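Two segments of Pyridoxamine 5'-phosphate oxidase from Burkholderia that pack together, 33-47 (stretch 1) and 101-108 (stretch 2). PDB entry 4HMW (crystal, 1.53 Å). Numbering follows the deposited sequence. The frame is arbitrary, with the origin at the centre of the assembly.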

# COMPACT_ATOMS: atom_id res chain seq x y z
N LEU B 33 6.16 -17.39 -8.88
CA LEU B 33 5.39 -16.50 -9.74
C LEU B 33 5.74 -15.04 -9.43
O LEU B 33 5.85 -14.21 -10.33
N LEU B 34 5.95 -14.74 -8.15
CA LEU B 34 6.39 -13.40 -7.77
C LEU B 34 7.68 -13.03 -8.48
O LEU B 34 7.81 -11.94 -9.03
N LYS B 35 8.64 -13.93 -8.48
CA LYS B 35 9.90 -13.66 -9.16
C LYS B 35 9.73 -13.48 -10.66
O LYS B 35 10.41 -12.65 -11.27
N ARG B 36 8.85 -14.28 -11.26
CA ARG B 36 8.64 -14.17 -12.70
C ARG B 36 8.05 -12.81 -13.03
O ARG B 36 8.48 -12.14 -13.97
N TRP B 37 7.05 -12.39 -12.23
CA TRP B 37 6.42 -11.13 -12.43
C TRP B 37 7.39 -9.96 -12.26
O TRP B 37 7.34 -9.00 -13.05
N LEU B 38 8.27 -10.04 -11.26
CA LEU B 38 9.25 -8.98 -11.05
C LEU B 38 10.24 -8.90 -12.23
O LEU B 38 10.66 -7.82 -12.64
N ALA B 39 10.58 -10.05 -12.77
CA ALA B 39 11.54 -10.06 -13.90
C ALA B 39 10.85 -9.45 -15.13
O ALA B 39 11.47 -8.67 -15.88
N THR B 40 9.57 -9.76 -15.32
CA THR B 40 8.87 -9.21 -16.47
C THR B 40 8.67 -7.70 -16.29
O THR B 40 8.71 -6.92 -17.26
N ALA B 41 8.47 -7.29 -15.03
CA ALA B 41 8.30 -5.88 -14.73
C ALA B 41 9.53 -5.09 -15.15
O ALA B 41 9.43 -3.95 -15.61
N ASP B 42 10.72 -5.67 -14.99
CA ASP B 42 11.92 -5.00 -15.43
C ASP B 42 12.01 -4.91 -16.97
O ASP B 42 12.43 -3.88 -17.51
N VAL B 43 11.62 -5.97 -17.67
CA VAL B 43 11.53 -5.90 -19.12
C VAL B 43 10.54 -4.82 -19.59
O VAL B 43 10.79 -4.13 -20.60
N ALA B 44 9.43 -4.67 -18.87
CA ALA B 44 8.42 -3.67 -19.20
C ALA B 44 8.80 -2.27 -18.76
O ALA B 44 8.03 -1.33 -18.96
N ARG B 45 9.95 -2.13 -18.12
CA ARG B 45 10.46 -0.84 -17.64
C ARG B 45 9.51 -0.16 -16.64
O ARG B 45 9.32 1.06 -16.62
N VAL B 46 8.96 -0.98 -15.75
CA VAL B 46 8.20 -0.46 -14.63
C VAL B 46 9.08 0.42 -13.72
O VAL B 46 10.18 0.03 -13.34
N ARG B 47 8.58 1.61 -13.38
CA ARG B 47 9.29 2.51 -12.46
C ARG B 47 9.12 2.06 -11.00
O ARG B 47 7.99 1.89 -10.53
N LEU B 101 1.88 -4.69 -0.49
CA LEU B 101 1.22 -4.58 -1.78
C LEU B 101 2.16 -3.95 -2.79
O LEU B 101 2.72 -2.88 -2.54
N LEU B 102 2.33 -4.60 -3.93
CA LEU B 102 3.03 -4.03 -5.10
C LEU B 102 2.00 -3.65 -6.13
O LEU B 102 1.02 -4.38 -6.31
N TYR B 103 2.19 -2.52 -6.80
CA TYR B 103 1.27 -2.11 -7.84
C TYR B 103 2.04 -1.42 -8.91
O TYR B 103 2.73 -0.41 -8.65
N TRP B 104 1.91 -1.95 -10.11
CA TRP B 104 2.65 -1.48 -11.29
C TRP B 104 1.68 -0.88 -12.31
O TRP B 104 1.00 -1.60 -13.03
N ARG B 105 1.65 0.44 -12.36
CA ARG B 105 0.71 1.14 -13.23
C ARG B 105 0.94 0.77 -14.70
O ARG B 105 -0.02 0.70 -15.49
N GLU B 106 2.20 0.54 -15.06
CA GLU B 106 2.56 0.34 -16.47
C GLU B 106 1.99 -0.95 -17.05
O GLU B 106 1.70 -1.00 -18.23
N THR B 107 1.83 -1.99 -16.23
CA THR B 107 1.33 -3.27 -16.67
C THR B 107 -0.02 -3.65 -16.09
O THR B 107 -0.53 -4.72 -16.39
N GLY B 108 -0.60 -2.78 -15.28
CA GLY B 108 -1.85 -3.11 -14.66
C GLY B 108 -1.78 -4.34 -13.78
O GLY B 108 -2.69 -5.18 -13.82

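The helix of stretch 1 and the strand of stretch 2 run in roughly the same direction, their axes inclined at 32° and 11.3 Å apart at closest approach. That separation leaves room for a layer of side chains, and Trp-104 is its largest single contributor. It has the largest contact area of any residue in either stretch, 118 Å², and its CA-to-CB bond points toward the helix. With chi1 in the m well and chi2 at -29°, the indole reaches across to the last turns of the helix and the loop that follows.

Ala-41 also points toward the strand and places its methyl over one face of this indole: CB lies 3.7 Å from the centroid of the six-membered ring and only 9° off the ring normal, a CH-pi contact. The neighbouring contacts are oblique. CD2 of Leu-38 (m, t), whose CA-to-CB bond points sideways but whose end comes nearer, lies 3.7 Å from CZ2 of Trp-104, and CG1 of Val-46 is 3.7 Å from CD1 of Trp-104. Trp-37, m at chi1, points toward the strand; its CB is 3.9 Å from CH2 of Trp-104, while its backbone O approaches CZ3 of Trp-104 to 3.5 Å. That oxygen already accepts the helical bond from the amide of Ala-41. The indole nitrogen of Trp-104 is satisfied by a residue adjoining one of the stretches. One strand alternation earlier, Leu-102 (m, t) again points toward the helix, and its CD1 meets CD1 of Leu-34 (t, p) at 4.2 Å. Tyr-103, between the two, points away and makes no contact with the helix.

Beyond the helix, Arg-45 adopts positive phi in a Schellman motif, and the chain turns so that Val-46 and Arg-47 pass alongside Glu-106. Val-46 (t) buries 66 Å² between neighbours of different character: besides touching the indole, its CG1 lies 3.6 Å from OE1 of Glu-106, and its CG2 is 4.1 Å from CG2 of Thr-107. Thr-107 (p) extends the apolar patch: CG2 of Thr-107 sits 3.8 Å from CB of Ala-44, and both side chains point toward the opposing stretch.

Glu-106, also covering 66 Å², provides the polar anchor. Its chi1 is m and its chi2, at 92°, lies between wells; the carboxylate is thereby brought to the backbone beyond the helix. The amide N of Arg-47 donates to OE2 of Glu-106 at 2.9 Å with a nearly linear angle of 171°, the one direct hydrogen bond across the stretches. Water 1 reinforces it, donating to OE1 of Glu-106 at 2.8 Å and to the carbonyl O of Arg-47 at 2.9 Å, so that both the amide and the carbonyl of Arg-47 are linked to the same carboxylate. The side chain of Arg-47 (t, t, t) contributes through CB, 3.6 Å from OE2 of Glu-106, before its end leads away.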

# COMPACT_ATOMS: atom_id res chain seq x y z
CB LEU B 33 3.88 -16.74 -9.58
CG LEU B 33 2.95 -15.96 -10.51
CD1 LEU B 33 3.31 -16.21 -11.95
CD2 LEU B 33 1.46 -16.28 -10.27
CB LEU B 34 6.57 -13.32 -6.24
CG LEU B 34 7.23 -12.09 -5.63
CD1 LEU B 34 6.45 -10.85 -5.97
CD2 LEU B 34 7.35 -12.30 -4.09
CB LYS B 35 10.94 -14.72 -8.86
CG LYS B 35 11.39 -14.74 -7.40
CD LYS B 35 12.52 -15.77 -7.18
CE LYS B 35 12.93 -15.78 -5.74
NZ LYS B 35 13.75 -16.96 -5.42
CB ARG B 36 7.69 -15.26 -13.20
CG ARG B 36 8.31 -16.64 -13.35
CD ARG B 36 7.30 -17.61 -14.00
NE ARG B 36 7.67 -18.98 -13.70
CZ ARG B 36 6.87 -20.02 -13.88
NH1 ARG B 36 5.65 -19.84 -14.36
NH2 ARG B 36 7.30 -21.25 -13.56
CB TRP B 37 5.16 -10.95 -11.54
CG TRP B 37 3.93 -11.55 -12.13
CD1 TRP B 37 3.86 -12.58 -13.01
CD2 TRP B 37 2.57 -11.13 -11.89
NE1 TRP B 37 2.55 -12.81 -13.37
CE2 TRP B 37 1.74 -11.95 -12.69
CE3 TRP B 37 2.00 -10.14 -11.11
CZ2 TRP B 37 0.34 -11.79 -12.73
CZ3 TRP B 37 0.61 -10.00 -11.12
CH2 TRP B 37 -0.20 -10.82 -11.93
CB LEU B 38 10.04 -9.18 -9.74
CG LEU B 38 9.25 -8.67 -8.54
CD1 LEU B 38 9.67 -9.33 -7.29
CD2 LEU B 38 9.43 -7.16 -8.40
CB ALA B 39 12.01 -11.42 -14.17
CB THR B 40 7.52 -9.91 -16.69
OG1 THR B 40 7.77 -11.29 -16.98
CG2 THR B 40 6.74 -9.28 -17.81
CB ALA B 41 7.96 -5.68 -13.21
CB ASP B 42 13.16 -5.70 -14.87
CG ASP B 42 13.40 -5.37 -13.41
OD1 ASP B 42 12.72 -4.48 -12.81
OD2 ASP B 42 14.32 -6.00 -12.84
CB VAL B 43 11.15 -7.27 -19.73
CG1 VAL B 43 10.94 -7.19 -21.23
CG2 VAL B 43 12.24 -8.31 -19.40
CB ALA B 44 7.08 -4.06 -18.57
CB ARG B 45 10.78 0.07 -18.83
CG ARG B 45 11.89 -0.52 -19.74
CD ARG B 45 12.40 0.53 -20.74
NE ARG B 45 13.86 0.59 -20.87
CZ ARG B 45 14.73 0.80 -19.87
NH1 ARG B 45 14.32 0.96 -18.61
NH2 ARG B 45 16.03 0.84 -20.13
CB VAL B 46 7.61 -1.62 -13.79
CG1 VAL B 46 7.02 -1.09 -12.47
CG2 VAL B 46 6.55 -2.39 -14.61
CB ARG B 47 8.77 3.94 -12.59
CG ARG B 47 9.53 4.95 -11.76
CD ARG B 47 9.12 6.36 -12.09
NE ARG B 47 9.98 7.33 -11.43
CZ ARG B 47 9.97 8.62 -11.69
NH1 ARG B 47 9.13 9.09 -12.60
NH2 ARG B 47 10.78 9.45 -11.04
CB LEU B 101 -0.06 -3.72 -1.64
CG LEU B 101 -0.92 -3.62 -2.91
CD1 LEU B 101 -1.53 -4.97 -3.21
CD2 LEU B 101 -2.01 -2.54 -2.74
CB LEU B 102 3.97 -5.07 -5.72
CG LEU B 102 5.11 -5.59 -4.86
CD1 LEU B 102 5.90 -6.76 -5.52
CD2 LEU B 102 6.02 -4.43 -4.51
CB TYR B 103 0.12 -1.19 -7.34
CG TYR B 103 -0.70 -0.60 -8.47
CD1 TYR B 103 -1.19 -1.42 -9.47
CD2 TYR B 103 -1.03 0.77 -8.50
CE1 TYR B 103 -1.94 -0.91 -10.52
CE2 TYR B 103 -1.79 1.30 -9.55
CZ TYR B 103 -2.23 0.46 -10.56
OH TYR B 103 -2.95 0.96 -11.61
CB TRP B 104 3.41 -2.65 -11.90
CG TRP B 104 4.32 -3.34 -10.94
CD1 TRP B 104 4.96 -2.80 -9.85
CD2 TRP B 104 4.69 -4.73 -10.98
NE1 TRP B 104 5.71 -3.78 -9.21
CE2 TRP B 104 5.56 -4.97 -9.88
CE3 TRP B 104 4.36 -5.79 -11.81
CZ2 TRP B 104 6.10 -6.22 -9.62
CZ3 TRP B 104 4.90 -7.05 -11.56
CH2 TRP B 104 5.73 -7.26 -10.44
CB ARG B 105 0.87 2.67 -13.05
CG ARG B 105 0.38 3.17 -11.72
CD ARG B 105 1.15 4.42 -11.26
NE ARG B 105 0.50 5.14 -10.15
CZ ARG B 105 0.64 4.80 -8.88
NH1 ARG B 105 1.38 3.75 -8.55
NH2 ARG B 105 0.06 5.52 -7.93
CB GLU B 106 4.09 0.34 -16.66
CG GLU B 106 4.76 1.66 -16.37
CD GLU B 106 5.25 1.79 -14.92
OE1 GLU B 106 4.69 1.12 -14.01
OE2 GLU B 106 6.22 2.58 -14.71
CB THR B 107 2.28 -4.39 -16.30
OG1 THR B 107 2.40 -4.41 -14.88
CG2 THR B 107 3.68 -4.16 -16.92
O HOH W 1 5.37 2.31 -11.58